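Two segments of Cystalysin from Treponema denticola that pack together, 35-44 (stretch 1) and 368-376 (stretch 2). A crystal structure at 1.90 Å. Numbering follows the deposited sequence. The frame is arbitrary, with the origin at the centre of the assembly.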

# COMPACT_ATOMS: atom_id res chain seq x y z
N PRO A 35 -0.32 -25.22 -8.21
CA PRO A 35 -1.67 -24.67 -8.29
C PRO A 35 -1.88 -23.82 -9.55
O PRO A 35 -0.96 -23.12 -9.98
CB PRO A 35 -1.79 -23.87 -7.00
CG PRO A 35 -0.39 -23.35 -6.80
CD PRO A 35 0.46 -24.56 -7.14
N LEU A 36 -3.06 -23.91 -10.15
CA LEU A 36 -3.38 -23.15 -11.36
C LEU A 36 -4.61 -22.31 -11.08
O LEU A 36 -5.51 -22.18 -11.91
CB LEU A 36 -3.64 -24.11 -12.53
CG LEU A 36 -2.56 -25.16 -12.82
CD1 LEU A 36 -3.05 -26.12 -13.91
CD2 LEU A 36 -1.26 -24.47 -13.25
N SER A 37 -4.63 -21.72 -9.88
CA SER A 37 -5.75 -20.92 -9.41
C SER A 37 -5.58 -19.39 -9.47
O SER A 37 -5.85 -18.77 -10.49
CB SER A 37 -6.05 -21.33 -7.96
OG SER A 37 -4.86 -21.22 -7.18
N VAL A 38 -5.15 -18.82 -8.35
CA VAL A 38 -4.95 -17.37 -8.21
C VAL A 38 -4.15 -16.79 -9.36
O VAL A 38 -3.15 -17.36 -9.80
CB VAL A 38 -4.25 -17.05 -6.87
CG1 VAL A 38 -3.91 -15.57 -6.80
CG2 VAL A 38 -5.15 -17.45 -5.71
N ALA A 39 -4.58 -15.62 -9.82
CA ALA A 39 -3.94 -14.95 -10.94
C ALA A 39 -2.60 -14.23 -10.77
O ALA A 39 -2.54 -13.00 -10.79
CB ALA A 39 -4.94 -14.01 -11.60
N ASP A 40 -1.54 -15.00 -10.55
CA ASP A 40 -0.18 -14.48 -10.51
C ASP A 40 0.58 -15.60 -11.21
O ASP A 40 0.14 -16.75 -11.19
CB ASP A 40 0.33 -14.12 -9.09
CG ASP A 40 0.58 -15.31 -8.18
OD1 ASP A 40 0.90 -15.04 -7.00
OD2 ASP A 40 0.49 -16.48 -8.60
N MET A 41 1.69 -15.26 -11.88
CA MET A 41 2.43 -16.24 -12.68
C MET A 41 3.41 -17.20 -12.03
O MET A 41 4.06 -16.89 -11.03
CB MET A 41 3.16 -15.52 -13.81
CG MET A 41 2.28 -14.66 -14.69
SD MET A 41 3.22 -13.93 -16.05
CE MET A 41 2.06 -12.67 -16.60
N GLU A 42 3.54 -18.38 -12.63
CA GLU A 42 4.46 -19.40 -12.17
C GLU A 42 5.74 -19.29 -13.01
O GLU A 42 6.35 -20.30 -13.39
CB GLU A 42 3.83 -20.78 -12.30
CG GLU A 42 2.76 -21.07 -11.24
CD GLU A 42 3.27 -20.85 -9.82
OE1 GLU A 42 4.34 -21.39 -9.48
OE2 GLU A 42 2.60 -20.14 -9.04
N PHE A 43 6.12 -18.05 -13.28
CA PHE A 43 7.32 -17.73 -14.05
C PHE A 43 8.14 -16.76 -13.22
O PHE A 43 7.59 -15.99 -12.43
CB PHE A 43 6.96 -17.00 -15.35
CG PHE A 43 6.16 -17.82 -16.33
CD1 PHE A 43 5.08 -17.25 -17.00
CD2 PHE A 43 6.53 -19.12 -16.65
CE1 PHE A 43 4.37 -17.97 -17.97
CE2 PHE A 43 5.83 -19.85 -17.61
CZ PHE A 43 4.75 -19.27 -18.27
N LYS A 44 9.46 -16.79 -13.36
CA LYS A 44 10.26 -15.82 -12.64
C LYS A 44 9.93 -14.50 -13.36
O LYS A 44 9.52 -14.50 -14.52
CB LYS A 44 11.75 -16.13 -12.74
CG LYS A 44 12.25 -17.19 -11.75
CD LYS A 44 11.98 -16.76 -10.30
CE LYS A 44 12.99 -17.36 -9.31
NZ LYS A 44 12.98 -18.85 -9.24
N GLU A 368 -14.66 -23.98 -14.79
CA GLU A 368 -13.41 -23.95 -14.06
C GLU A 368 -12.47 -22.96 -14.75
O GLU A 368 -12.36 -22.96 -15.97
CB GLU A 368 -12.74 -25.34 -14.07
CG GLU A 368 -13.51 -26.42 -13.33
CD GLU A 368 -13.50 -26.23 -11.82
OE1 GLU A 368 -14.11 -27.08 -11.14
OE2 GLU A 368 -12.90 -25.25 -11.33
N ARG A 369 -11.81 -22.12 -13.96
CA ARG A 369 -10.88 -21.15 -14.53
C ARG A 369 -9.46 -21.66 -14.29
O ARG A 369 -9.06 -21.85 -13.14
CB ARG A 369 -11.05 -19.78 -13.86
CG ARG A 369 -10.33 -18.64 -14.59
CD ARG A 369 -10.25 -17.38 -13.74
NE ARG A 369 -9.18 -17.47 -12.75
CZ ARG A 369 -8.81 -16.47 -11.95
NH1 ARG A 369 -9.43 -15.29 -12.00
NH2 ARG A 369 -7.81 -16.64 -11.10
N ILE A 370 -8.71 -21.86 -15.37
CA ILE A 370 -7.34 -22.36 -15.25
C ILE A 370 -6.32 -21.25 -15.53
O ILE A 370 -6.46 -20.50 -16.50
CB ILE A 370 -7.11 -23.55 -16.22
CG1 ILE A 370 -5.77 -24.22 -15.90
CG2 ILE A 370 -7.14 -23.07 -17.68
CD1 ILE A 370 -5.42 -25.36 -16.82
N ASN A 371 -5.31 -21.15 -14.67
CA ASN A 371 -4.26 -20.14 -14.84
C ASN A 371 -3.22 -20.70 -15.82
O ASN A 371 -2.44 -21.59 -15.47
CB ASN A 371 -3.60 -19.84 -13.48
CG ASN A 371 -2.52 -18.80 -13.58
OD1 ASN A 371 -1.88 -18.65 -14.62
ND2 ASN A 371 -2.30 -18.07 -12.49
N LEU A 372 -3.20 -20.16 -17.04
CA LEU A 372 -2.28 -20.62 -18.08
C LEU A 372 -0.85 -20.10 -17.95
O LEU A 372 0.03 -20.51 -18.71
CB LEU A 372 -2.81 -20.22 -19.47
CG LEU A 372 -4.18 -20.77 -19.87
CD1 LEU A 372 -4.52 -20.27 -21.26
CD2 LEU A 372 -4.19 -22.29 -19.83
N ALA A 373 -0.61 -19.20 -17.00
CA ALA A 373 0.73 -18.63 -16.83
C ALA A 373 1.69 -19.55 -16.08
O ALA A 373 2.09 -19.27 -14.95
CB ALA A 373 0.63 -17.29 -16.11
N ALA A 374 2.06 -20.65 -16.74
CA ALA A 374 2.98 -21.62 -16.18
C ALA A 374 3.69 -22.31 -17.34
O ALA A 374 3.27 -22.16 -18.50
CB ALA A 374 2.21 -22.65 -15.35
N PRO A 375 4.78 -23.04 -17.07
CA PRO A 375 5.47 -23.72 -18.16
C PRO A 375 4.54 -24.75 -18.80
O PRO A 375 3.74 -25.38 -18.11
CB PRO A 375 6.66 -24.38 -17.47
CG PRO A 375 6.96 -23.42 -16.34
CD PRO A 375 5.56 -23.12 -15.82
N SER A 376 4.64 -24.90 -20.12
CA SER A 376 3.80 -25.85 -20.84
C SER A 376 3.90 -27.25 -20.21
O SER A 376 2.89 -27.95 -20.05
CB SER A 376 4.22 -25.88 -22.31
OG SER A 376 4.04 -24.61 -22.91
O HOH W 1 -7.53 -19.74 -12.66
O HOH W 2 -7.38 -14.03 -9.34

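A single asparagine side chain can hold an irregular segment in place by reading its backbone, and Asn371 of cystalysin does so with one amide nitrogen. Its ND2 donates to two carbonyls of the facing loop, Val38 O at 2.9 Å and Asp40 O at 3.1 Å, so both protons of the amide are spent on main-chain oxygens two residues apart. The angles, 139° and 138°, are nearly the same. The other end of the amide is used at home: Asn371 OD1 accepts from Ala373 N at 2.8 Å, which ties the side chain to the turn that follows its own strand.

The principle extends to the neighbours. Residues 36-42 form neither helix nor strand, leaving backbone groups that need partners from elsewhere. Asn371 N donates to Leu36 O (3.0 Å), and Arg369 NH2 reaches Ser37 O (3.0 Å), which lies at the edge of the guanidinium, near its plane, where N-H bonds point. A water bridges this corner, accepting from Arg369 NE at 2.8 Å and lying 2.9 Å from Ser37 O. Farther along, the direction of donation reverses: Glu42 N gives its proton to Ala373 O across 2.9 Å, at a nearly straight 168°.

Apolar contacts accompany these polar links. Leu36 CD1 meets Ile370 CD1 at 3.8 Å. The CB of Ala373 points toward the loop and lies 3.4 Å from Met41 CG, although the end of the methionine leads away. Phe43 starts out sideways, but its ring comes nearer: a carbonyl oxygen, Ala373 O, lies over one face, and CE2 approaches Pro375 CD to 3.7 Å, at the residue that occupies the N-cap position right before a helix. Two segments at least 330 residues apart in sequence, wherever they touch, thus bury 612 Å² between them.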